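Local coordinates for probable mRNA-capping enzyme (Acanthamoeba polyphaga mimivirus, PDB 3BGY), which removes the terminal phosphate from the 5'-triphosphate end of mRNA, as the metal-dependent tunnel triphosphatase domain of a multifunctional viral capping enzyme, at residues 42-53 with 228-237; 23-31 with 214-222. One frame throughout, in Å; residues are numbered along the deposited sequence. Where two conformers were deposited one is given.

Contact 1 (42-53 with 228-237)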
loop_
_atom_site.group_PDB
_atom_site.type_symbol
_atom_site.label_atom_id
_atom_site.label_comp_id
_atom_site.label_asym_id
_atom_site.label_seq_id
_atom_site.Cartn_x
_atom_site.Cartn_y
_atom_site.Cartn_z
ATOM N N PHE A 42 -2.841 -3.353 -10.309
ATOM C CA PHE A 42 -3.458 -4.300 -11.242
ATOM C C PHE A 42 -4.799 -4.718 -10.697
ATOM O O PHE A 42 -4.900 -5.095 -9.539
ATOM C CB PHE A 42 -2.568 -5.517 -11.471
ATOM C CG PHE A 42 -1.324 -5.219 -12.236
ATOM C CD1 PHE A 42 -0.241 -4.570 -11.623
ATOM C CD2 PHE A 42 -1.237 -5.550 -13.608
ATOM C CE1 PHE A 42 0.935 -4.240 -12.373
ATOM C CE2 PHE A 42 -0.048 -5.215 -14.361
ATOM C CZ PHE A 42 1.016 -4.563 -13.727
ATOM N N LYS A 43 -5.843 -4.591 -11.517
ATOM C CA LYS A 43 -7.190 -4.939 -11.062
ATOM C C LYS A 43 -7.583 -6.376 -11.394
ATOM O O LYS A 43 -6.885 -7.063 -12.115
ATOM C CB LYS A 43 -8.217 -3.947 -11.642
ATOM C CG LYS A 43 -7.880 -2.455 -11.415
ATOM C CD LYS A 43 -7.684 -2.122 -9.933
ATOM C CE LYS A 43 -7.277 -0.691 -9.704
ATOM N NZ LYS A 43 -6.914 -0.425 -8.284
ATOM N N ASN A 44 -8.690 -6.831 -10.784
ATOM C CA ASN A 44 -9.253 -8.180 -10.981
ATOM C C ASN A 44 -8.337 -9.315 -10.606
ATOM O O ASN A 44 -8.143 -10.252 -11.384
ATOM C CB ASN A 44 -9.746 -8.371 -12.422
ATOM C CG ASN A 44 -10.834 -7.415 -12.789
ATOM O OD1 ASN A 44 -11.593 -6.964 -11.935
ATOM N ND2 ASN A 44 -10.913 -7.086 -14.078
ATOM N N ILE A 45 -7.620 -9.139 -9.494
ATOM C CA ILE A 45 -6.733 -10.193 -9.020
ATOM C C ILE A 45 -7.535 -11.029 -8.014
ATOM O O ILE A 45 -8.085 -10.488 -7.047
ATOM C CB ILE A 45 -5.473 -9.614 -8.321
ATOM C CG1 ILE A 45 -4.698 -8.679 -9.278
ATOM C CG2 ILE A 45 -4.597 -10.771 -7.780
ATOM C CD1 ILE A 45 -4.288 -9.276 -10.599
ATOM N N ASN A 46 -7.718 -12.303 -8.344
ATOM C CA ASN A 46 -8.478 -13.210 -7.492
ATOM C C ASN A 46 -7.557 -14.301 -6.975
ATOM O O ASN A 46 -6.367 -14.258 -7.258
ATOM C CB ASN A 46 -9.711 -13.681 -8.253
ATOM C CG ASN A 46 -10.624 -12.512 -8.590
ATOM O OD1 ASN A 46 -11.082 -11.797 -7.688
ATOM N ND2 ASN A 46 -10.798 -12.239 -9.880
ATOM N N TYR A 47 -8.071 -15.248 -6.193
ATOM C CA TYR A 47 -7.201 -16.285 -5.606
ATOM C C TYR A 47 -6.326 -17.064 -6.607
ATOM O O TYR A 47 -5.132 -17.184 -6.375
ATOM C CB TYR A 47 -7.992 -17.237 -4.677
ATOM C CG TYR A 47 -7.088 -18.218 -3.977
ATOM C CD1 TYR A 47 -6.336 -17.817 -2.861
ATOM C CD2 TYR A 47 -6.907 -19.517 -4.469
ATOM C CE1 TYR A 47 -5.422 -18.692 -2.266
ATOM C CE2 TYR A 47 -6.004 -20.408 -3.871
ATOM C CZ TYR A 47 -5.258 -19.975 -2.774
ATOM O OH TYR A 47 -4.320 -20.807 -2.221
ATOM N N PRO A 48 -6.897 -17.564 -7.730
ATOM C CA PRO A 48 -6.010 -18.297 -8.653
ATOM C C PRO A 48 -4.851 -17.447 -9.225
ATOM O O PRO A 48 -3.735 -17.961 -9.373
ATOM C CB PRO A 48 -6.965 -18.818 -9.748
ATOM C CG PRO A 48 -8.191 -18.076 -9.598
ATOM C CD PRO A 48 -8.307 -17.683 -8.161
ATOM N N ASN A 49 -5.128 -16.160 -9.490
ATOM C CA ASN A 49 -4.145 -15.175 -10.016
ATOM C C ASN A 49 -3.080 -14.905 -8.958
ATOM O O ASN A 49 -1.889 -14.796 -9.272
ATOM C CB ASN A 49 -4.800 -13.810 -10.311
ATOM C CG ASN A 49 -5.678 -13.813 -11.544
ATOM O OD1 ASN A 49 -6.753 -13.209 -11.542
ATOM N ND2 ASN A 49 -5.222 -14.461 -12.611
ATOM N N PHE A 50 -3.534 -14.786 -7.708
ATOM C CA PHE A 50 -2.671 -14.519 -6.543
ATOM C C PHE A 50 -1.669 -15.675 -6.374
ATOM O O PHE A 50 -0.471 -15.449 -6.200
ATOM C CB PHE A 50 -3.559 -14.329 -5.278
ATOM C CG PHE A 50 -2.817 -14.396 -3.964
ATOM C CD1 PHE A 50 -2.169 -13.269 -3.462
ATOM C CD2 PHE A 50 -2.757 -15.595 -3.228
ATOM C CE1 PHE A 50 -1.455 -13.314 -2.238
ATOM C CE2 PHE A 50 -2.048 -15.664 -2.006
ATOM C CZ PHE A 50 -1.387 -14.513 -1.505
ATOM N N MET A 51 -2.187 -16.903 -6.472
ATOM C CA MET A 51 -1.386 -18.113 -6.348
ATOM C C MET A 51 -0.359 -18.201 -7.484
ATOM O O MET A 51 0.808 -18.475 -7.225
ATOM C CB MET A 51 -2.303 -19.347 -6.332
ATOM C CG MET A 51 -1.612 -20.680 -6.087
ATOM S SD MET A 51 -0.756 -20.782 -4.527
ATOM C CE MET A 51 -1.587 -22.189 -3.790
ATOM N N ARG A 52 -0.786 -17.889 -8.712
ATOM C CA ARG A 52 0.085 -17.917 -9.884
ATOM C C ARG A 52 1.213 -16.883 -9.791
ATOM O O ARG A 52 2.388 -17.228 -10.010
ATOM C CB ARG A 52 -0.700 -17.667 -11.177
ATOM C CG ARG A 52 0.198 -17.779 -12.421
ATOM C CD ARG A 52 -0.514 -17.339 -13.672
ATOM N NE ARG A 52 -1.685 -18.163 -13.927
ATOM C CZ ARG A 52 -2.624 -17.870 -14.818
ATOM N NH1 ARG A 52 -2.540 -16.771 -15.559
ATOM N NH2 ARG A 52 -3.677 -18.659 -14.940
ATOM N N ILE A 53 0.857 -15.650 -9.414
ATOM C CA ILE A 53 1.818 -14.540 -9.302
ATOM C C ILE A 53 2.848 -14.787 -8.222
ATOM O O ILE A 53 4.057 -14.660 -8.455
ATOM C CB ILE A 53 1.087 -13.152 -9.045
ATOM C CG1 ILE A 53 0.698 -12.533 -10.385
ATOM C CG2 ILE A 53 1.973 -12.133 -8.234
ATOM C CD1 ILE A 53 1.878 -11.975 -11.200
ATOM N N LEU A 228 5.435 -3.657 -17.096
ATOM C CA LEU A 228 4.003 -3.929 -16.953
ATOM C C LEU A 228 3.580 -5.047 -17.907
ATOM O O LEU A 228 2.729 -5.856 -17.557
ATOM C CB LEU A 228 3.164 -2.678 -17.192
ATOM C CG LEU A 228 3.382 -1.528 -16.213
ATOM C CD1 LEU A 228 2.482 -0.381 -16.556
ATOM C CD2 LEU A 228 3.154 -1.993 -14.800
ATOM N N LEU A 229 4.188 -5.083 -19.101
ATOM C CA LEU A 229 3.900 -6.145 -20.075
ATOM C C LEU A 229 4.314 -7.509 -19.518
ATOM O O LEU A 229 3.588 -8.483 -19.690
ATOM C CB LEU A 229 4.600 -5.880 -21.410
ATOM C CG LEU A 229 3.862 -4.904 -22.329
ATOM C CD1 LEU A 229 4.712 -4.607 -23.551
ATOM C CD2 LEU A 229 2.489 -5.476 -22.722
ATOM N N ASN A 230 5.447 -7.562 -18.809
ATOM C CA ASN A 230 5.927 -8.811 -18.201
ATOM C C ASN A 230 4.922 -9.340 -17.170
ATOM O O ASN A 230 4.611 -10.538 -17.161
ATOM C CB ASN A 230 7.292 -8.611 -17.530
ATOM C CG ASN A 230 8.444 -8.512 -18.523
ATOM O OD1 ASN A 230 8.312 -8.837 -19.705
ATOM N ND2 ASN A 230 9.596 -8.066 -18.030
ATOM N N VAL A 231 4.366 -8.435 -16.357
ATOM C CA VAL A 231 3.364 -8.821 -15.341
ATOM C C VAL A 231 2.062 -9.291 -16.019
ATOM O O VAL A 231 1.480 -10.319 -15.622
ATOM C CB VAL A 231 3.056 -7.661 -14.359
ATOM C CG1 VAL A 231 2.048 -8.097 -13.308
ATOM C CG2 VAL A 231 4.339 -7.175 -13.708
ATOM N N PHE A 232 1.628 -8.569 -17.063
ATOM C CA PHE A 232 0.434 -8.975 -17.820
ATOM C C PHE A 232 0.592 -10.344 -18.474
ATOM O O PHE A 232 -0.371 -11.088 -18.567
ATOM C CB PHE A 232 0.042 -7.940 -18.883
ATOM C CG PHE A 232 -0.791 -6.814 -18.338
ATOM C CD1 PHE A 232 -2.077 -7.071 -17.792
ATOM C CD2 PHE A 232 -0.301 -5.504 -18.338
ATOM C CE1 PHE A 232 -2.860 -6.024 -17.261
ATOM C CE2 PHE A 232 -1.073 -4.443 -17.810
ATOM C CZ PHE A 232 -2.354 -4.708 -17.269
ATOM N N MET A 233 1.817 -10.697 -18.860
ATOM C CA MET A 233 2.077 -12.018 -19.447
ATOM C C MET A 233 1.881 -13.143 -18.420
ATOM O O MET A 233 1.524 -14.283 -18.769
ATOM C CB MET A 233 3.469 -12.071 -20.047
ATOM C CG MET A 233 3.558 -11.407 -21.411
ATOM S SD MET A 233 5.233 -11.459 -22.065
ATOM C CE MET A 233 5.540 -13.279 -22.142
ATOM N N ILE A 234 2.062 -12.806 -17.147
ATOM C CA ILE A 234 1.856 -13.785 -16.091
ATOM C C ILE A 234 0.362 -13.898 -15.750
ATOM O O ILE A 234 -0.188 -15.002 -15.769
ATOM C CB ILE A 234 2.675 -13.454 -14.806
ATOM C CG1 ILE A 234 4.158 -13.343 -15.139
ATOM C CG2 ILE A 234 2.511 -14.549 -13.767
ATOM C CD1 ILE A 234 4.886 -12.344 -14.270
ATOM N N ILE A 235 -0.306 -12.769 -15.519
ATOM C CA ILE A 235 -1.718 -12.809 -15.129
ATOM C C ILE A 235 -2.722 -13.245 -16.195
ATOM O O ILE A 235 -3.761 -13.797 -15.860
ATOM C CB ILE A 235 -2.194 -11.520 -14.373
ATOM C CG1 ILE A 235 -2.233 -10.297 -15.272
ATOM C CG2 ILE A 235 -1.263 -11.222 -13.236
ATOM C CD1 ILE A 235 -2.770 -9.040 -14.573
ATOM N N GLN A 236 -2.377 -13.062 -17.470
ATOM C CA GLN A 236 -3.271 -13.465 -18.555
ATOM C C GLN A 236 -3.150 -14.951 -18.898
ATOM O O GLN A 236 -2.069 -15.543 -18.805
ATOM C CB GLN A 236 -3.068 -12.580 -19.786
ATOM C CG GLN A 236 -3.526 -11.137 -19.554
ATOM C CD GLN A 236 -3.221 -10.174 -20.704
ATOM O OE1 GLN A 236 -2.476 -10.532 -21.647
ATOM N NE2 GLN A 236 -3.727 -9.032 -20.649
ATOM N N ASP A 237 -4.291 -15.554 -19.223
ATOM C CA ASP A 237 -4.366 -16.974 -19.572
ATOM C C ASP A 237 -4.041 -17.195 -21.054
ATOM O O ASP A 237 -4.718 -16.585 -21.916
ATOM C CB ASP A 237 -5.759 -17.532 -19.239
ATOM C CG ASP A 237 -6.176 -17.277 -17.787
ATOM O OD1 ASP A 237 -5.316 -17.300 -16.882
ATOM O OD2 ASP A 237 -7.383 -17.067 -17.552
ATOM O OXT ASP A 237 -3.087 -17.953 -21.327
#
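Phe42, the last residue of strand 36-42, pushes its ring into the side of helix 221-235. Its edge is turned toward the face of Phe232 in a T-shaped pair, with centroids 5.1 Å apart and planes inclined at 59°. Val231 sits over one face of the same ring and makes a CH-pi contact, its CG1 lying 3.9 Å from the Phe42 centroid. Leu228 reaches the far end of the ring, CD2 to Phe42 CZ at 3.5 Å, while Ile235 CD1 comes in obliquely nearer the ring's root. Bonded through its backbone to Leu211, Phe42 sits where strand 36-42 meets strand 208-215, and the fragment's C-terminal helix packs on the barrel there. Ile142 of strand 142-152 touches both rings. Where helix 47-60 passes the end of the C-terminal helix, Ile53 stands about perpendicular to Ile234 and brings its CD1 to Ile234 CG2 at 3.7 Å; its CG1 rests on Ile235 CG2. Neighbouring Arg52 runs past Ile234 in the opposite direction, its CD near Ile234 CG2. CG lies anti to the backbone N (chi1 -177°), and a bend at chi3 turns the guanidinium toward the helix end. There Arg52 NH1 gives a nearly straight bond, 3.0 Å, to Ile234 O, in the planes of both the carbonyl and the guanidinium. Arg52 NH1 and NH2 also converge end-on on Asp237 OD1 in a salt bridge, Arg52 NH2 at 2.9 Å. The chemistry is thus divided: rings and aliphatic branches hold the inner side, and outside, where this fragment ends, one cation probably gains from Asp237's side-chain carboxylate.

Contact 2 (23-31 with 214-222)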
loop_
_atom_site.group_PDB
_atom_site.type_symbol
_atom_site.label_atom_id
_atom_site.label_comp_id
_atom_site.label_asym_id
_atom_site.label_seq_id
_atom_site.Cartn_x
_atom_site.Cartn_y
_atom_site.Cartn_z
ATOM N N ILE A 23 1.757 10.264 -17.957
ATOM C CA ILE A 23 2.548 9.392 -17.060
ATOM C C ILE A 23 3.986 9.911 -16.974
ATOM O O ILE A 23 4.596 9.867 -15.909
ATOM C CB ILE A 23 2.474 7.915 -17.505
ATOM C CG1 ILE A 23 1.051 7.436 -17.284
ATOM C CG2 ILE A 23 3.401 6.991 -16.655
ATOM C CD1 ILE A 23 0.666 6.182 -18.035
ATOM N N VAL A 24 4.542 10.394 -18.088
ATOM C CA VAL A 24 5.907 10.987 -18.052
ATOM C C VAL A 24 5.948 12.169 -17.063
ATOM O O VAL A 24 6.874 12.275 -16.262
ATOM C CB VAL A 24 6.370 11.370 -19.512
ATOM C CG1 VAL A 24 7.622 12.271 -19.516
ATOM C CG2 VAL A 24 6.645 10.113 -20.266
ATOM N N GLU A 25 4.917 13.008 -17.048
ATOM C CA GLU A 25 4.853 14.127 -16.111
ATOM C C GLU A 25 4.737 13.621 -14.673
ATOM O O GLU A 25 5.414 14.148 -13.791
ATOM C CB GLU A 25 3.671 15.060 -16.432
ATOM C CG GLU A 25 3.755 15.637 -17.844
ATOM C CD GLU A 25 2.722 16.714 -18.121
ATOM O OE1 GLU A 25 1.505 16.425 -18.014
ATOM O OE2 GLU A 25 3.143 17.842 -18.462
ATOM N N MET A 26 3.942 12.556 -14.471
ATOM C CA MET A 26 3.766 11.958 -13.134
ATOM C C MET A 26 5.075 11.386 -12.646
ATOM O O MET A 26 5.396 11.488 -11.462
ATOM C CB MET A 26 2.705 10.858 -13.136
ATOM C CG MET A 26 1.310 11.359 -13.303
ATOM S SD MET A 26 0.178 9.969 -13.548
ATOM C CE MET A 26 0.160 9.273 -11.898
ATOM N N LEU A 27 5.838 10.790 -13.559
ATOM C CA LEU A 27 7.149 10.211 -13.200
ATOM C C LEU A 27 8.153 11.285 -12.799
ATOM O O LEU A 27 8.969 11.074 -11.900
ATOM C CB LEU A 27 7.717 9.368 -14.352
ATOM C CG LEU A 27 7.088 7.995 -14.533
ATOM C CD1 LEU A 27 7.321 7.465 -15.925
ATOM C CD2 LEU A 27 7.631 7.046 -13.481
ATOM N N ARG A 28 8.091 12.429 -13.476
ATOM C CA ARG A 28 8.966 13.552 -13.164
ATOM C C ARG A 28 8.586 14.137 -11.810
ATOM O O ARG A 28 9.469 14.415 -11.002
ATOM C CB ARG A 28 8.869 14.638 -14.239
ATOM C CG ARG A 28 9.879 15.787 -14.012
ATOM C CD ARG A 28 9.826 16.823 -15.131
ATOM N NE ARG A 28 8.568 17.568 -15.141
ATOM C CZ ARG A 28 8.313 18.629 -15.906
ATOM N NH1 ARG A 28 9.228 19.097 -16.751
ATOM N NH2 ARG A 28 7.142 19.247 -15.808
ATOM N N ASP A 29 7.279 14.290 -11.556
ATOM C CA ASP A 29 6.804 14.825 -10.270
ATOM C C ASP A 29 7.201 13.919 -9.120
ATOM O O ASP A 29 7.620 14.407 -8.058
ATOM C CB ASP A 29 5.297 15.024 -10.281
ATOM C CG ASP A 29 4.866 16.189 -11.149
ATOM O OD1 ASP A 29 5.716 16.997 -11.586
ATOM O OD2 ASP A 29 3.663 16.289 -11.415
ATOM N N TYR A 30 7.130 12.606 -9.369
ATOM C CA TYR A 30 7.539 11.584 -8.392
ATOM C C TYR A 30 9.039 11.738 -8.058
ATOM O O TYR A 30 9.420 11.730 -6.883
ATOM C CB TYR A 30 7.247 10.169 -8.945
ATOM C CG TYR A 30 7.978 9.010 -8.275
ATOM C CD1 TYR A 30 7.742 8.685 -6.905
ATOM C CD2 TYR A 30 8.934 8.257 -8.974
ATOM C CE1 TYR A 30 8.426 7.660 -6.283
ATOM C CE2 TYR A 30 9.645 7.222 -8.339
ATOM C CZ TYR A 30 9.383 6.931 -6.991
ATOM O OH TYR A 30 10.102 5.965 -6.344
ATOM N N SER A 31 9.870 11.874 -9.087
ATOM C CA SER A 31 11.314 12.006 -8.867
ATOM C C SER A 31 11.729 13.281 -8.163
ATOM O O SER A 31 12.700 13.275 -7.402
ATOM C CB SER A 31 12.096 11.876 -10.172
ATOM O OG SER A 31 11.825 12.923 -11.085
ATOM N N GLU A 214 5.402 -1.060 -7.550
ATOM C CA GLU A 214 5.756 0.229 -6.949
ATOM C C GLU A 214 7.201 0.608 -7.270
ATOM O O GLU A 214 8.093 -0.237 -7.207
ATOM C CB GLU A 214 5.575 0.197 -5.418
ATOM C CG GLU A 214 4.296 -0.474 -4.938
ATOM C CD GLU A 214 3.654 0.202 -3.745
ATOM O OE1 GLU A 214 4.360 0.843 -2.932
ATOM O OE2 GLU A 214 2.418 0.075 -3.614
ATOM N N LEU A 215 7.428 1.884 -7.586
ATOM C CA LEU A 215 8.773 2.379 -7.900
ATOM C C LEU A 215 9.539 2.692 -6.606
ATOM O O LEU A 215 8.944 3.072 -5.578
ATOM C CB LEU A 215 8.731 3.639 -8.772
ATOM C CG LEU A 215 8.140 3.371 -10.158
ATOM C CD1 LEU A 215 8.279 4.639 -10.944
ATOM C CD2 LEU A 215 8.825 2.235 -10.888
ATOM N N ILE A 216 10.849 2.472 -6.680
ATOM C CA ILE A 216 11.803 2.773 -5.600
ATOM C C ILE A 216 12.541 4.046 -6.080
ATOM O O ILE A 216 12.869 4.934 -5.281
ATOM C CB ILE A 216 12.797 1.591 -5.376
ATOM C CG1 ILE A 216 12.056 0.359 -4.864
ATOM C CG2 ILE A 216 13.943 1.980 -4.386
ATOM C CD1 ILE A 216 12.885 -0.928 -4.900
ATOM N N ASN A 217 12.808 4.117 -7.388
ATOM C CA ASN A 217 13.451 5.293 -8.016
ATOM C C ASN A 217 12.738 5.484 -9.343
ATOM O O ASN A 217 12.075 4.556 -9.824
ATOM C CB ASN A 217 14.929 5.058 -8.325
ATOM C CG ASN A 217 15.757 4.798 -7.101
ATOM O OD1 ASN A 217 15.822 5.631 -6.195
ATOM N ND2 ASN A 217 16.375 3.627 -7.047
ATOM N N LYS A 218 12.837 6.688 -9.908
ATOM C CA LYS A 218 12.237 7.011 -11.222
ATOM C C LYS A 218 12.872 6.123 -12.285
ATOM O O LYS A 218 14.027 5.698 -12.139
ATOM C CB LYS A 218 12.539 8.484 -11.583
ATOM C CG LYS A 218 11.981 8.995 -12.942
ATOM C CD LYS A 218 12.776 10.200 -13.522
ATOM C CE LYS A 218 14.274 9.892 -13.723
ATOM N NZ LYS A 218 14.941 10.748 -14.775
ATOM N N ILE A 219 12.070 5.749 -13.279
ATOM C CA ILE A 219 12.538 4.963 -14.420
ATOM C C ILE A 219 11.899 5.599 -15.651
ATOM O O ILE A 219 10.943 6.352 -15.528
ATOM C CB ILE A 219 12.163 3.447 -14.375
ATOM C CG1 ILE A 219 10.644 3.215 -14.284
ATOM C CG2 ILE A 219 12.861 2.772 -13.202
ATOM C CD1 ILE A 219 10.234 1.766 -14.321
ATOM N N ASP A 220 12.438 5.271 -16.818
ATOM C CA ASP A 220 11.896 5.775 -18.082
ATOM C C ASP A 220 10.548 5.086 -18.268
ATOM O O ASP A 220 10.395 3.919 -17.956
ATOM C CB ASP A 220 12.833 5.365 -19.215
ATOM C CG ASP A 220 12.473 6.024 -20.558
ATOM O OD1 ASP A 220 11.672 5.455 -21.315
ATOM O OD2 ASP A 220 12.998 7.109 -20.827
ATOM N N ILE A 221 9.584 5.786 -18.873
ATOM C CA ILE A 221 8.275 5.173 -19.104
ATOM C C ILE A 221 8.315 3.921 -19.991
ATOM O O ILE A 221 7.467 3.030 -19.874
ATOM C CB ILE A 221 7.300 6.196 -19.668
ATOM C CG1 ILE A 221 5.864 5.654 -19.605
ATOM C CG2 ILE A 221 7.713 6.597 -21.061
ATOM C CD1 ILE A 221 4.827 6.634 -20.046
ATOM N N ASN A 222 9.301 3.870 -20.895
ATOM C CA ASN A 222 9.420 2.721 -21.777
ATOM C C ASN A 222 9.853 1.486 -20.987
ATOM O O ASN A 222 9.422 0.380 -21.279
ATOM C CB ASN A 222 10.341 3.043 -22.954
ATOM C CG ASN A 222 9.728 4.089 -23.856
ATOM O OD1 ASN A 222 8.771 3.791 -24.582
ATOM N ND2 ASN A 222 10.170 5.329 -23.724
#
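The backbone of 214-222 leaves its strand at Leu215, turns at Ile216, then runs extended through Asn217 to Asp220 before entering helix 221-235, coming nearest 23-31 toward each end of that helical piece: Val24 CA lies 6.4 Å from Ile221 CA and Ser31 CA 5.6 Å from Lys218 CA. At one end Ile221 is set against the first turn of 23-31. Its CG1 is anti to the backbone N (chi1 -167°), which carries CD1 out to Ile23 CB at 3.7 Å, while the other branch, CG2, meets Val24 CG2 at 3.8 Å. Leu27 fills the middle with a forked end: CD1 approaches Ile221 CB, and CD2 reaches Leu215 CD1 at 3.6 Å, the two leucines crossing at about a right angle. This is how helix 17-32 packs against the closed antiparallel barrel of the tunnel triphosphatase fold: Leu215 ends strand 208-215, and Phe38 of the adjoining strand 36-42 touches Leu27, Tyr30 and Leu215. Tyr30 extends across the strand end, CE2 against Leu215 CB at 3.7 Å, with Asn217 O in the ring plane at the edge. Tyr30 OH comes to 3.1 Å from Ile216 C. Beyond it, Ser31 CB meets the aliphatic part of Lys218, whose amino end leads away from the helix. Ser31 OG itself turns back to Arg28 O, a bond of 2.8 Å within its own helix. At the far end of the extended run Asp220 is the N-cap of helix 221-235: its OD1 accepts from Asn222 N and also from Asn222 ND2, which has a second partner in Tyr20 OH.

Contacts 1 and 2 share helix 221-235, whose N-terminal end belongs to 214-222 and whose last turns belong to 228-237. Their centres are 22 Å apart, and the nearest atoms, about 7 Å apart, do not touch. Along the chain the segments alternate, 23-31, 42-53, 214-222, 228-237, so two pieces from near the start meet two from the end, with most of the barrel strands in between. Strands 36-42 and 208-215 lie at the two ends of the sheet order, and backbone bonds from Phe42 to Leu211 and Leu215 to Phe38 close the barrel. Helices 17-32, 47-60 and 221-235 therefore pack on the barrel's outside around this seam.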